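Local coordinates for hypothetical protein (Nostoc punctiforme, PDB 2O62) that is of unknown function but belongs to the DUF3598 family, with two calycin-type beta domains that would be consistent with a ligand-binding or assembly-factor role, at residues G87-F92 with F111-H116; P136-N141 with V212-D217; A175-Q180 with T192-G197. One frame throughout, in Å; residues are numbered along the deposited sequence.

Interaction 1. Residues G87-F92 with F111-H116; sequences GPFSEF and FDRNGH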
ATOM      1  N   GLY A  87       6.354  11.461 -15.593  1.00 22.51           N
ATOM      2  CA  GLY A  87       6.448  12.201 -16.852  1.00 23.87           C
ATOM      3  C   GLY A  87       6.141  11.315 -18.022  1.00 23.24           C
ATOM      4  O   GLY A  87       5.728  10.185 -17.829  1.00 23.62           O
ATOM      5  N   PRO A  88       6.333  11.829 -19.254  1.00 25.33           N
ATOM      6  CA  PRO A  88       5.836  11.207 -20.508  1.00 25.96           C
ATOM      7  C   PRO A  88       6.025   9.687 -20.649  1.00 26.12           C
ATOM      8  O   PRO A  88       5.101   8.977 -21.093  1.00 29.11           O
ATOM      9  CB  PRO A  88       6.634  11.923 -21.578  1.00 26.04           C
ATOM     10  CG  PRO A  88       6.857  13.264 -21.027  1.00 27.01           C
ATOM     11  CD  PRO A  88       7.018  13.096 -19.526  1.00 25.23           C
ATOM     12  N   PHE A  89       7.199   9.199 -20.275  1.00 23.03           N
ATOM     13  CA  PHE A  89       7.498   7.760 -20.330  1.00 21.78           C
ATOM     14  C   PHE A  89       7.491   7.038 -19.011  1.00 21.84           C
ATOM     15  O   PHE A  89       7.629   5.814 -18.968  1.00 23.38           O
ATOM     16  CB  PHE A  89       8.852   7.598 -20.981  1.00 19.83           C
ATOM     17  CG  PHE A  89       8.831   7.928 -22.404  1.00 18.91           C
ATOM     18  CD1 PHE A  89       8.451   6.970 -23.334  1.00 16.70           C
ATOM     19  CD2 PHE A  89       9.167   9.198 -22.844  1.00 13.28           C
ATOM     20  CE1 PHE A  89       8.412   7.287 -24.654  1.00 14.75           C
ATOM     21  CE2 PHE A  89       9.131   9.518 -24.181  1.00 15.67           C
ATOM     22  CZ  PHE A  89       8.778   8.562 -25.100  1.00 15.99           C
ATOM     23  N   SER A  90       7.328   7.782 -17.923  1.00 21.70           N
ATOM     24  CA  SER A  90       7.366   7.220 -16.589  1.00 22.05           C
ATOM     25  C   SER A  90       5.963   7.029 -16.141  1.00 22.23           C
ATOM     26  O   SER A  90       5.356   7.991 -15.691  1.00 22.93           O
ATOM     27  CB  SER A  90       8.037   8.153 -15.598  1.00 22.66           C
ATOM     28  OG  SER A  90       9.436   8.240 -15.836  1.00 24.69           O
ATOM     29  N   GLU A  91       5.458   5.788 -16.232  1.00 21.78           N
ATOM     30  CA  GLU A  91       4.100   5.465 -15.795  1.00 21.78           C
ATOM     31  C   GLU A  91       3.908   5.607 -14.292  1.00 21.24           C
ATOM     32  O   GLU A  91       4.828   5.482 -13.514  1.00 22.13           O
ATOM     33  CB  GLU A  91       3.736   4.025 -16.185  1.00 22.16           C
ATOM     34  CG  GLU A  91       3.610   3.797 -17.685  1.00 20.79           C
ATOM     35  CD  GLU A  91       3.605   2.322 -18.108  1.00 21.66           C
ATOM     36  OE1 GLU A  91       4.030   1.428 -17.341  1.00 20.20           O
ATOM     37  OE2 GLU A  91       3.197   2.089 -19.262  1.00 24.44           O
ATOM     38  N   PHE A  92       2.663   5.814 -13.887  1.00 20.96           N
ATOM     39  CA  PHE A  92       2.316   5.835 -12.474  1.00 20.24           C
ATOM     40  C   PHE A  92       2.282   4.377 -11.947  1.00 20.64           C
ATOM     41  O   PHE A  92       2.142   3.409 -12.694  1.00 21.21           O
ATOM     42  CB  PHE A  92       0.960   6.491 -12.283  1.00 20.88           C
ATOM     43  CG  PHE A  92       0.597   6.777 -10.840  1.00 21.14           C
ATOM     44  CD1 PHE A  92       1.478   7.475 -10.014  1.00 25.12           C
ATOM     45  CD2 PHE A  92      -0.633   6.414 -10.357  1.00 22.20           C
ATOM     46  CE1 PHE A  92       1.134   7.767  -8.738  1.00 22.12           C
ATOM     47  CE2 PHE A  92      -1.006   6.707  -9.079  1.00 23.51           C
ATOM     48  CZ  PHE A  92      -0.113   7.372  -8.263  1.00 22.22           C
ATOM     49  N   PHE A 111       0.223   1.162 -13.708  1.00 18.66           N
ATOM     50  CA  PHE A 111      -0.609   1.922 -14.631  1.00 18.12           C
ATOM     51  C   PHE A 111      -0.005   1.907 -16.019  1.00 18.80           C
ATOM     52  O   PHE A 111       1.228   1.887 -16.184  1.00 18.40           O
ATOM     53  CB  PHE A 111      -0.804   3.383 -14.138  1.00 18.08           C
ATOM     54  CG  PHE A 111      -1.613   3.479 -12.850  1.00 18.49           C
ATOM     55  CD1 PHE A 111      -1.082   3.065 -11.641  1.00 19.59           C
ATOM     56  CD2 PHE A 111      -2.939   3.930 -12.876  1.00 19.50           C
ATOM     57  CE1 PHE A 111      -1.811   3.130 -10.453  1.00 19.43           C
ATOM     58  CE2 PHE A 111      -3.666   3.981 -11.682  1.00 19.16           C
ATOM     59  CZ  PHE A 111      -3.094   3.574 -10.486  1.00 20.74           C
ATOM     60  N   ASP A 112      -0.877   1.985 -17.001  1.00 18.88           N
ATOM     61  CA  ASP A 112      -0.479   1.988 -18.394  1.00 19.95           C
ATOM     62  C   ASP A 112      -0.137   3.372 -18.920  1.00 20.16           C
ATOM     63  O   ASP A 112      -0.078   4.346 -18.174  1.00 19.82           O
ATOM     64  CB  ASP A 112      -1.535   1.256 -19.244  1.00 20.25           C
ATOM     65  CG  ASP A 112      -2.831   2.000 -19.386  1.00 21.47           C
ATOM     66  OD1 ASP A 112      -2.826   3.225 -19.269  1.00 20.82           O
ATOM     67  OD2 ASP A 112      -3.855   1.321 -19.643  1.00 22.73           O
ATOM     68  N   ARG A 113       0.119   3.465 -20.212  1.00 21.86           N
ATOM     69  CA  ARG A 113       0.533   4.733 -20.791  1.00 22.95           C
ATOM     70  C   ARG A 113      -0.573   5.763 -20.883  1.00 22.74           C
ATOM     71  O   ARG A 113      -0.275   6.935 -21.059  1.00 24.05           O
ATOM     72  CB  ARG A 113       1.156   4.505 -22.164  1.00 23.38           C
ATOM     73  CG  ARG A 113       2.424   3.720 -22.062  1.00 24.56           C
ATOM     74  CD  ARG A 113       3.050   3.523 -23.396  1.00 25.47           C
ATOM     75  NE  ARG A 113       4.017   2.454 -23.300  1.00 22.09           N
ATOM     76  CZ  ARG A 113       5.241   2.604 -22.811  1.00 22.67           C
ATOM     77  NH1 ARG A 113       5.660   3.787 -22.364  1.00 23.04           N
ATOM     78  NH2 ARG A 113       6.036   1.575 -22.747  1.00 18.20           N
ATOM     79  N   ASN A 114      -1.823   5.318 -20.814  1.00 22.83           N
ATOM     80  CA  ASN A 114      -2.974   6.209 -20.843  1.00 23.51           C
ATOM     81  C   ASN A 114      -3.414   6.588 -19.437  1.00 22.76           C
ATOM     82  O   ASN A 114      -4.469   7.216 -19.237  1.00 22.57           O
ATOM     83  CB  ASN A 114      -4.131   5.564 -21.591  1.00 24.62           C
ATOM     84  CG  ASN A 114      -3.779   5.204 -23.027  1.00 28.18           C
ATOM     85  OD1 ASN A 114      -3.985   4.065 -23.458  1.00 36.08           O
ATOM     86  ND2 ASN A 114      -3.227   6.149 -23.763  1.00 30.55           N
ATOM     87  N   GLY A 115      -2.598   6.226 -18.461  1.00 21.60           N
ATOM     88  CA  GLY A 115      -2.872   6.558 -17.086  1.00 21.28           C
ATOM     89  C   GLY A 115      -3.972   5.748 -16.430  1.00 21.69           C
ATOM     90  O   GLY A 115      -4.510   6.218 -15.439  1.00 22.36           O
ATOM     91  N   HIS A 116      -4.249   4.519 -16.906  1.00 20.99           N
ATOM     92  CA  HIS A 116      -5.250   3.651 -16.305  1.00 21.08           C
ATOM     93  C   HIS A 116      -4.598   2.470 -15.597  1.00 20.62           C
ATOM     94  O   HIS A 116      -3.586   1.957 -16.050  1.00 21.02           O
ATOM     95  CB  HIS A 116      -6.187   3.111 -17.374  1.00 22.14           C
ATOM     96  CG  HIS A 116      -6.995   4.159 -18.050  1.00 22.65           C
ATOM     97  ND1 HIS A 116      -7.030   4.298 -19.417  1.00 25.31           N
ATOM     98  CD2 HIS A 116      -7.777   5.137 -17.552  1.00 25.65           C
ATOM     99  CE1 HIS A 116      -7.832   5.299 -19.738  1.00 26.38           C
ATOM    100  NE2 HIS A 116      -8.291   5.831 -18.622  1.00 26.90           N
TER
HETATM  101  O   HOH W   1       4.323   6.345 -22.271  1.00 32.96           O
HETATM  102  O   HOH W   2       7.830   3.976 -20.780  1.00 16.97           O
HETATM  103  O   HOH W   3       0.486   5.928 -15.901  1.00 15.75           O

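Interaction 2. Residues P136-N141 with V212-D217; sequences PLLQIN and VLLLPD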
ATOM      1  N   PRO A 136      -9.044 -13.179   5.555  1.00 20.47           N
ATOM      2  CA  PRO A 136     -10.138 -13.386   4.583  1.00 20.69           C
ATOM      3  C   PRO A 136     -10.092 -12.430   3.392  1.00 20.32           C
ATOM      4  O   PRO A 136      -9.629 -11.309   3.539  1.00 19.93           O
ATOM      5  CB  PRO A 136     -11.366 -13.017   5.403  1.00 21.30           C
ATOM      6  CG  PRO A 136     -10.997 -13.349   6.821  1.00 21.41           C
ATOM      7  CD  PRO A 136      -9.566 -12.933   6.907  1.00 20.99           C
ATOM      8  N   LEU A 137     -10.638 -12.846   2.258  1.00 18.61           N
ATOM      9  CA  LEU A 137     -10.910 -11.941   1.170  1.00 18.91           C
ATOM     10  C   LEU A 137     -11.686 -10.741   1.726  1.00 18.66           C
ATOM     11  O   LEU A 137     -12.705 -10.930   2.390  1.00 17.81           O
ATOM     12  CB  LEU A 137     -11.812 -12.637   0.147  1.00 19.92           C
ATOM     13  CG  LEU A 137     -12.382 -11.734  -0.958  1.00 21.56           C
ATOM     14  CD1 LEU A 137     -11.287 -11.326  -1.906  1.00 25.70           C
ATOM     15  CD2 LEU A 137     -13.518 -12.503  -1.708  1.00 23.25           C
ATOM     16  N   LEU A 138     -11.246  -9.525   1.428  1.00 18.10           N
ATOM     17  CA  LEU A 138     -11.937  -8.342   1.929  1.00 17.76           C
ATOM     18  C   LEU A 138     -13.334  -8.172   1.320  1.00 18.64           C
ATOM     19  O   LEU A 138     -13.497  -8.305   0.114  1.00 17.50           O
ATOM     20  CB  LEU A 138     -11.111  -7.102   1.658  1.00 18.53           C
ATOM     21  CG  LEU A 138     -11.541  -5.781   2.294  1.00 16.82           C
ATOM     22  CD1 LEU A 138     -11.559  -5.825   3.799  1.00 20.22           C
ATOM     23  CD2 LEU A 138     -10.622  -4.697   1.811  1.00 16.81           C
ATOM     24  N   GLN A 139     -14.320  -7.889   2.178  1.00 19.31           N
ATOM     25  CA  GLN A 139     -15.695  -7.618   1.746  1.00 20.85           C
ATOM     26  C   GLN A 139     -16.122  -6.231   2.212  1.00 19.78           C
ATOM     27  O   GLN A 139     -15.634  -5.744   3.215  1.00 20.05           O
ATOM     28  CB  GLN A 139     -16.642  -8.637   2.370  1.00 21.64           C
ATOM     29  CG  GLN A 139     -16.308 -10.084   2.011  1.00 26.62           C
ATOM     30  CD  GLN A 139     -16.656 -10.436   0.574  1.00 33.07           C
ATOM     31  OE1 GLN A 139     -17.114  -9.585  -0.211  1.00 39.83           O
ATOM     32  NE2 GLN A 139     -16.448 -11.711   0.216  1.00 34.74           N
ATOM     33  N   ILE A 140     -17.032  -5.593   1.502  1.00 20.79           N
ATOM     34  CA  ILE A 140     -17.541  -4.275   1.949  1.00 22.04           C
ATOM     35  C   ILE A 140     -18.031  -4.347   3.380  1.00 20.25           C
ATOM     36  O   ILE A 140     -17.797  -3.466   4.192  1.00 19.67           O
ATOM     37  CB  ILE A 140     -18.754  -3.814   1.103  1.00 22.81           C
ATOM     38  CG1 ILE A 140     -18.337  -3.590  -0.327  1.00 27.57           C
ATOM     39  CG2 ILE A 140     -19.342  -2.513   1.644  1.00 25.88           C
ATOM     40  CD1 ILE A 140     -17.219  -2.639  -0.461  1.00 31.64           C
ATOM     41  N   ASN A 141     -18.768  -5.397   3.678  1.00 20.57           N
ATOM     42  CA  ASN A 141     -19.287  -5.551   5.023  1.00 20.95           C
ATOM     43  C   ASN A 141     -18.230  -5.602   6.129  1.00 20.70           C
ATOM     44  O   ASN A 141     -18.522  -5.323   7.290  1.00 20.88           O
ATOM     45  CB  ASN A 141     -20.180  -6.764   5.071  1.00 21.54           C
ATOM     46  CG  ASN A 141     -21.457  -6.550   4.298  1.00 25.34           C
ATOM     47  OD1 ASN A 141     -21.704  -5.475   3.764  1.00 29.03           O
ATOM     48  ND2 ASN A 141     -22.265  -7.577   4.226  1.00 29.45           N
ATOM     49  N   VAL A 212     -11.897   1.571  -5.849  1.00 20.22           N
ATOM     50  CA  VAL A 212     -11.283   0.789  -4.750  1.00 20.87           C
ATOM     51  C   VAL A 212     -11.514  -0.662  -5.064  1.00 20.79           C
ATOM     52  O   VAL A 212     -12.625  -1.031  -5.374  1.00 21.06           O
ATOM     53  CB  VAL A 212     -11.908   1.116  -3.394  1.00 20.46           C
ATOM     54  CG1 VAL A 212     -11.185   0.361  -2.298  1.00 24.46           C
ATOM     55  CG2 VAL A 212     -11.874   2.594  -3.139  1.00 20.87           C
ATOM     56  N   LEU A 213     -10.461  -1.461  -5.029  1.00 20.85           N
ATOM     57  CA  LEU A 213     -10.590  -2.865  -5.330  1.00 21.74           C
ATOM     58  C   LEU A 213     -10.334  -3.670  -4.071  1.00 21.16           C
ATOM     59  O   LEU A 213      -9.331  -3.457  -3.362  1.00 20.24           O
ATOM     60  CB  LEU A 213      -9.614  -3.246  -6.430  1.00 21.46           C
ATOM     61  CG  LEU A 213      -9.483  -4.722  -6.764  1.00 22.84           C
ATOM     62  CD1 LEU A 213     -10.748  -5.244  -7.420  1.00 22.65           C
ATOM     63  CD2 LEU A 213      -8.298  -4.978  -7.668  1.00 24.47           C
ATOM     64  N   LEU A 214     -11.251  -4.580  -3.777  1.00 21.31           N
ATOM     65  CA  LEU A 214     -11.156  -5.388  -2.570  1.00 22.53           C
ATOM     66  C   LEU A 214     -10.458  -6.695  -2.941  1.00 21.78           C
ATOM     67  O   LEU A 214     -10.813  -7.318  -3.946  1.00 21.42           O
ATOM     68  CB  LEU A 214     -12.548  -5.692  -2.057  1.00 24.18           C
ATOM     69  CG  LEU A 214     -13.448  -4.444  -1.901  1.00 25.61           C
ATOM     70  CD1 LEU A 214     -14.823  -4.896  -1.453  1.00 30.83           C
ATOM     71  CD2 LEU A 214     -12.835  -3.450  -0.983  1.00 25.60           C
ATOM     72  N   LEU A 215      -9.464  -7.078  -2.152  1.00 20.46           N
ATOM     73  CA  LEU A 215      -8.600  -8.179  -2.497  1.00 19.71           C
ATOM     74  C   LEU A 215      -8.469  -9.230  -1.413  1.00 19.39           C
ATOM     75  O   LEU A 215      -8.999  -9.080  -0.282  1.00 17.84           O
ATOM     76  CB  LEU A 215      -7.205  -7.602  -2.805  1.00 20.75           C
ATOM     77  CG  LEU A 215      -7.082  -6.738  -4.072  1.00 21.43           C
ATOM     78  CD1 LEU A 215      -5.811  -5.877  -4.013  1.00 24.18           C
ATOM     79  CD2 LEU A 215      -7.139  -7.613  -5.331  1.00 24.00           C
ATOM     80  N   PRO A 216      -7.764 -10.331  -1.740  1.00 19.32           N
ATOM     81  CA  PRO A 216      -7.418 -11.271  -0.694  1.00 19.22           C
ATOM     82  C   PRO A 216      -6.583 -10.692   0.486  1.00 19.26           C
ATOM     83  O   PRO A 216      -5.936  -9.611   0.400  1.00 20.31           O
ATOM     84  CB  PRO A 216      -6.585 -12.320  -1.438  1.00 19.68           C
ATOM     85  CG  PRO A 216      -7.021 -12.229  -2.859  1.00 19.80           C
ATOM     86  CD  PRO A 216      -7.298 -10.797  -3.075  1.00 18.64           C
ATOM     87  N   ASP A 217      -6.598 -11.449   1.577  1.00 19.13           N
ATOM     88  CA  ASP A 217      -5.759 -11.172   2.745  1.00 18.86           C
ATOM     89  C   ASP A 217      -6.074  -9.817   3.389  1.00 19.14           C
ATOM     90  O   ASP A 217      -5.179  -9.139   3.908  1.00 19.30           O
ATOM     91  CB  ASP A 217      -4.288 -11.228   2.352  1.00 19.45           C
ATOM     92  CG  ASP A 217      -3.343 -11.283   3.577  1.00 22.25           C
ATOM     93  OD1 ASP A 217      -3.627 -12.027   4.565  1.00 21.87           O
ATOM     94  OD2 ASP A 217      -2.321 -10.551   3.594  1.00 28.07           O
TER

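Interaction 3. Residues A175-Q180 with T192-G197; sequences AGRLMQ and TATIKG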
ATOM      1  N   ALA A 175     -31.338   3.134  -1.583  1.00 38.24           N
ATOM      2  CA  ALA A 175     -30.119   3.241  -2.409  1.00 36.94           C
ATOM      3  C   ALA A 175     -29.117   2.098  -2.528  1.00 36.11           C
ATOM      4  O   ALA A 175     -28.978   1.546  -3.621  1.00 36.11           O
ATOM      5  CB  ALA A 175     -29.467   4.606  -2.316  1.00 37.44           C
ATOM      6  N   GLY A 176     -28.413   1.720  -1.466  1.00 34.55           N
ATOM      7  CA  GLY A 176     -27.459   0.614  -1.564  1.00 33.22           C
ATOM      8  C   GLY A 176     -26.116   1.082  -2.093  1.00 32.21           C
ATOM      9  O   GLY A 176     -25.205   0.285  -2.357  1.00 31.71           O
ATOM     10  N   ARG A 177     -25.984   2.391  -2.232  1.00 30.68           N
ATOM     11  CA  ARG A 177     -24.704   2.989  -2.531  1.00 30.08           C
ATOM     12  C   ARG A 177     -23.919   3.124  -1.245  1.00 28.48           C
ATOM     13  O   ARG A 177     -24.451   3.000  -0.153  1.00 27.96           O
ATOM     14  CB  ARG A 177     -24.908   4.347  -3.193  1.00 29.67           C
ATOM     15  CG  ARG A 177     -25.680   4.272  -4.534  1.00 31.67           C
ATOM     16  CD  ARG A 177     -25.791   5.649  -5.197  1.00 33.46           C
ATOM     17  NE  ARG A 177     -26.253   6.653  -4.233  1.00 37.48           N
ATOM     18  CZ  ARG A 177     -27.468   7.205  -4.177  1.00 39.25           C
ATOM     19  NH1 ARG A 177     -28.420   6.903  -5.062  1.00 41.98           N
ATOM     20  NH2 ARG A 177     -27.729   8.097  -3.219  1.00 38.66           N
ATOM     21  N   LEU A 178     -22.633   3.341  -1.397  1.00 27.28           N
ATOM     22  CA  LEU A 178     -21.723   3.476  -0.283  1.00 27.31           C
ATOM     23  C   LEU A 178     -21.540   4.971  -0.011  1.00 26.49           C
ATOM     24  O   LEU A 178     -21.428   5.763  -0.935  1.00 26.86           O
ATOM     25  CB  LEU A 178     -20.404   2.790  -0.627  1.00 26.61           C
ATOM     26  CG  LEU A 178     -19.523   2.483   0.570  1.00 29.70           C
ATOM     27  CD1 LEU A 178     -20.073   1.256   1.322  1.00 30.89           C
ATOM     28  CD2 LEU A 178     -18.058   2.275   0.204  1.00 30.22           C
HETATM   29  N   MSE A 179     -21.613   5.353   1.259  1.00 24.93           N
HETATM   30  CA  MSE A 179     -21.280   6.702   1.726  1.00 25.37           C
HETATM   31  C   MSE A 179     -19.997   6.557   2.517  1.00 22.56           C
HETATM   32  O   MSE A 179     -19.936   5.750   3.432  1.00 21.22           O
HETATM   33  CB  MSE A 179     -22.410   7.188   2.643  1.00 26.31           C
HETATM   34  CG  MSE A 179     -22.424   8.676   3.019  1.00 34.17           C
HETATM   35 SE   MSE A 179     -21.204   9.273   4.460  0.75 46.66          SE
HETATM   36  CE  MSE A 179     -21.177   7.797   5.840  1.00 42.37           C
ATOM     37  N   GLN A 180     -18.968   7.310   2.154  1.00 20.38           N
ATOM     38  CA  GLN A 180     -17.693   7.306   2.873  1.00 20.18           C
ATOM     39  C   GLN A 180     -17.321   8.738   3.256  1.00 20.61           C
ATOM     40  O   GLN A 180     -17.342   9.624   2.394  1.00 20.89           O
ATOM     41  CB  GLN A 180     -16.556   6.736   2.060  1.00 19.12           C
ATOM     42  CG  GLN A 180     -15.271   6.674   2.886  1.00 21.61           C
ATOM     43  CD  GLN A 180     -14.144   5.996   2.175  1.00 24.01           C
ATOM     44  OE1 GLN A 180     -14.356   5.055   1.417  1.00 28.22           O
ATOM     45  NE2 GLN A 180     -12.911   6.439   2.441  1.00 32.25           N
ATOM     46  N   THR A 192     -20.212   9.792  -2.066  1.00 20.10           N
ATOM     47  CA  THR A 192     -20.968   8.577  -2.338  1.00 20.14           C
ATOM     48  C   THR A 192     -20.291   7.777  -3.441  1.00 20.84           C
ATOM     49  O   THR A 192     -19.653   8.360  -4.310  1.00 21.29           O
ATOM     50  CB  THR A 192     -22.373   8.998  -2.697  1.00 20.67           C
ATOM     51  OG1 THR A 192     -22.919   9.647  -1.531  1.00 23.48           O
ATOM     52  CG2 THR A 192     -23.244   7.868  -3.107  1.00 21.22           C
ATOM     53  N   ALA A 193     -20.366   6.456  -3.353  1.00 20.67           N
ATOM     54  CA  ALA A 193     -19.814   5.551  -4.341  1.00 20.67           C
ATOM     55  C   ALA A 193     -20.814   4.471  -4.737  1.00 20.99           C
ATOM     56  O   ALA A 193     -21.754   4.155  -3.999  1.00 21.36           O
ATOM     57  CB  ALA A 193     -18.617   4.901  -3.802  1.00 21.16           C
ATOM     58  N   THR A 194     -20.608   3.885  -5.907  1.00 21.44           N
ATOM     59  CA  THR A 194     -21.392   2.718  -6.313  1.00 21.51           C
ATOM     60  C   THR A 194     -20.543   1.469  -6.121  1.00 22.08           C
ATOM     61  O   THR A 194     -19.319   1.490  -6.276  1.00 20.88           O
ATOM     62  CB  THR A 194     -21.846   2.784  -7.764  1.00 22.24           C
ATOM     63  OG1 THR A 194     -20.742   3.124  -8.592  1.00 26.08           O
ATOM     64  CG2 THR A 194     -22.910   3.821  -7.931  1.00 22.90           C
ATOM     65  N   ILE A 195     -21.191   0.371  -5.777  1.00 22.77           N
ATOM     66  CA  ILE A 195     -20.459  -0.894  -5.594  1.00 24.21           C
ATOM     67  C   ILE A 195     -20.796  -1.828  -6.729  1.00 25.14           C
ATOM     68  O   ILE A 195     -21.953  -2.034  -7.038  1.00 22.57           O
ATOM     69  CB  ILE A 195     -20.837  -1.609  -4.295  1.00 24.92           C
ATOM     70  CG1 ILE A 195     -20.719  -0.682  -3.091  1.00 27.20           C
ATOM     71  CG2 ILE A 195     -19.933  -2.812  -4.089  1.00 25.64           C
ATOM     72  CD1 ILE A 195     -21.775  -1.006  -2.051  1.00 29.06           C
ATOM     73  N   LYS A 196     -19.778  -2.400  -7.344  1.00 26.98           N
ATOM     74  CA  LYS A 196     -19.972  -3.347  -8.450  1.00 28.82           C
ATOM     75  C   LYS A 196     -18.958  -4.486  -8.208  1.00 28.29           C
ATOM     76  O   LYS A 196     -17.772  -4.366  -8.518  1.00 26.61           O
ATOM     77  CB  LYS A 196     -19.749  -2.641  -9.783  1.00 29.78           C
ATOM     78  CG  LYS A 196     -20.169  -1.135  -9.760  1.00 32.36           C
ATOM     79  CD  LYS A 196     -19.992  -0.378 -11.089  1.00 33.37           C
ATOM     80  CE  LYS A 196     -18.553  -0.410 -11.646  1.00 37.47           C
ATOM     81  NZ  LYS A 196     -18.559  -0.156 -13.142  1.00 40.27           N
ATOM     82  N   GLY A 197     -19.446  -5.524  -7.545  1.00 28.04           N
ATOM     83  CA  GLY A 197     -18.648  -6.685  -7.166  1.00 27.64           C
ATOM     84  C   GLY A 197     -17.554  -6.335  -6.179  1.00 27.02           C
ATOM     85  O   GLY A 197     -17.821  -5.901  -5.065  1.00 27.40           O
TER
HETATM   86  O   HOH W   4     -23.971   0.624  -5.092  1.00 34.35           O

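Interaction 1. Residues G87-F92 with F111-H116
Phe-92 and Phe-111 meet at the mouth of the antiparallel hairpin formed by strands 93-100 and 103-111, in the domain assigned to the calycin clan. The two side chains run alongside each other in the same direction, their ring planes 50° apart. Phe-92 CD2 sits over one face of the Phe-111 ring, displaced toward its rim, and comes within 3.5 Å of Phe-111 CE1. Phe-111 N donates a bent hydrogen bond to Phe-92 O at 3.1 Å. Pro-224 and Leu-235 of the second domain touch both rings, so the pair also belongs to the seam between the domains. An alanine in place of Phe-111 would probably open a gap at this seam and let the Phe-92 ring turn more freely.

Outward from the rings the contact becomes polar. Glu-91, extended beyond CG, reaches the start of the 112-115 type I turn. Its OE2 stands above the centre of the Arg-113 guanidinium, 4.1 Å from Arg-113 NE, a probable electrostatic attraction although no N-H points at the oxygen. Two waters in the guanidinium plane accept from Arg-113 NH1, one donating to Pro-88 O, the other to Phe-89 O, while a third links Phe-92 N to Asp-112 O. Asp-112 OD1 braces the turn, receiving Asn-114 N at 2.8 Å in an Asx turn and, just past it, His-116 N at 3.0 Å from the opposite carboxylate face.

Interaction 2. Residues P136-N141 with V212-D217
Leu-138 and Ile-140 press on Leu-214 where the loop leading into the calycin-type antiparallel barrel is laid against the end of strand 210-214. The two chain pieces travel in nearly opposite directions. This is the tight half of the contact. The methyls of Leu-214 are divided between two partners, CD1 lying 3.4 Å from Ile-140 CD1, closer than usual for two methyls, and CD2 lying 3.8 Å from Leu-138 CD2. Both neighbours cross Leu-214 at about a right angle. Leu-138 CB packs 3.5 Å from Leu-215 O. That same oxygen accepts Leu-138 N at 2.9 Å in an almost straight hydrogen bond (175°). Asp-217 is buried too, its carboxylate turned to other partners: OD2 forms a salt bridge with Arg-103 of the first domain, while OD1 accepts Arg-135 N.

Toward solvent the fit is looser. Leu-137 is exposed, yet its CD1 comes back to the peptide joining Leu-215 to Pro-216, 3.5 Å from Leu-215 C. The same methyl only grazes the proline ring, 4.2 Å from Pro-216 CD. Pro-136 CB points away from the 212-217 segment, though the Pro-136 backbone pairs with that of Gly-218.

With one hydrogen bond between the segments and mostly apolar side-chain packing, the loop is probably held to the strand end largely by apolar contact, the Leu-215 carbonyl setting one point of the register; charge enters through Asp-217 and its first-domain partner.

Interaction 3. Residues A175-Q180 with T192-G197
Leu-178 and Ala-193 face each other as a hydrogen-bonded antiparallel pair at the open end of the beta hairpin 178-184/187-196. The backbone bonds are a reciprocal couple: Leu-178 N reaches Ala-193 O at 2.9 Å, and Ala-193 N reaches Leu-178 O at 2.7 Å. Both are fairly straight, with N-H...O angles of 161° and 163°. Leu-178 O is further approached by the CA-H of Thr-192, with Thr-192 CA 3.2 Å away. Met-179, present as selenomethionine, and Thr-192 follow as a non-hydrogen-bonded pair. Before Leu-178 the chain is loop rather than strand, and a water links the two segments there by donating to Gly-176 O and accepting from Ile-195 N.

Apolar contacts around Leu-178 are loose. Leu-178 CB lies 4.2 Å from Ala-193 CB, and Ile-195 CG1 is at a similar distance from Leu-178 CB. Ile-195 CD1 reaches on to the carbonyl oxygen of Gly-176.

Arg-177, just before the strand, brings a charged side chain alongside Thr-192. Its CB rests 3.3 Å from Ala-193 O, and its chain bends at chi3 (-49°), where NE comes 3.4 Å from Thr-192 CG2. That methyl lies at the edge of the guanidinium, near its plane, while Ala-175 CB covers part of one guanidinium face. NH2 of Arg-177 forms a salt bridge with Asp-173, whereas Thr-192 OG1 is hydrogen-bonded to a glycerol that probably came from the crystallisation liquor.

Within the barrel, strand 162-172 flanks the hairpin on one side, through the Met-179 and Gln-171 backbones, and strand 199-202 on the other, through Thr-194 and Leu-201. Leu-178 packs on Ile-170 and Leu-172, and Ala-193 on Val-200 and Phe-202.

How the interactions relate
Interactions 2 and 3 belong to the barrel of the second domain and touch: Ile-140 CG2 lies 3.9 Å from Leu-178 CD1, so the loop 136-141 bridges strand 210-214 and the hairpin of interaction 3, which is nested within the chain segment closed by interaction 2. Interaction 1 lies in the first domain, its centre about 26 Å from that of interaction 2. Each contact has a buried part and an exposed one: the Phe-92/Phe-111 rings against hydrated Arg-113 in interaction 1, Leu-138/Leu-214 packing against Leu-137 in interaction 2, and the Leu-178/Ala-193 strand pair against Arg-177 in interaction 3. Interactions 1 and 2 each also meet the other domain.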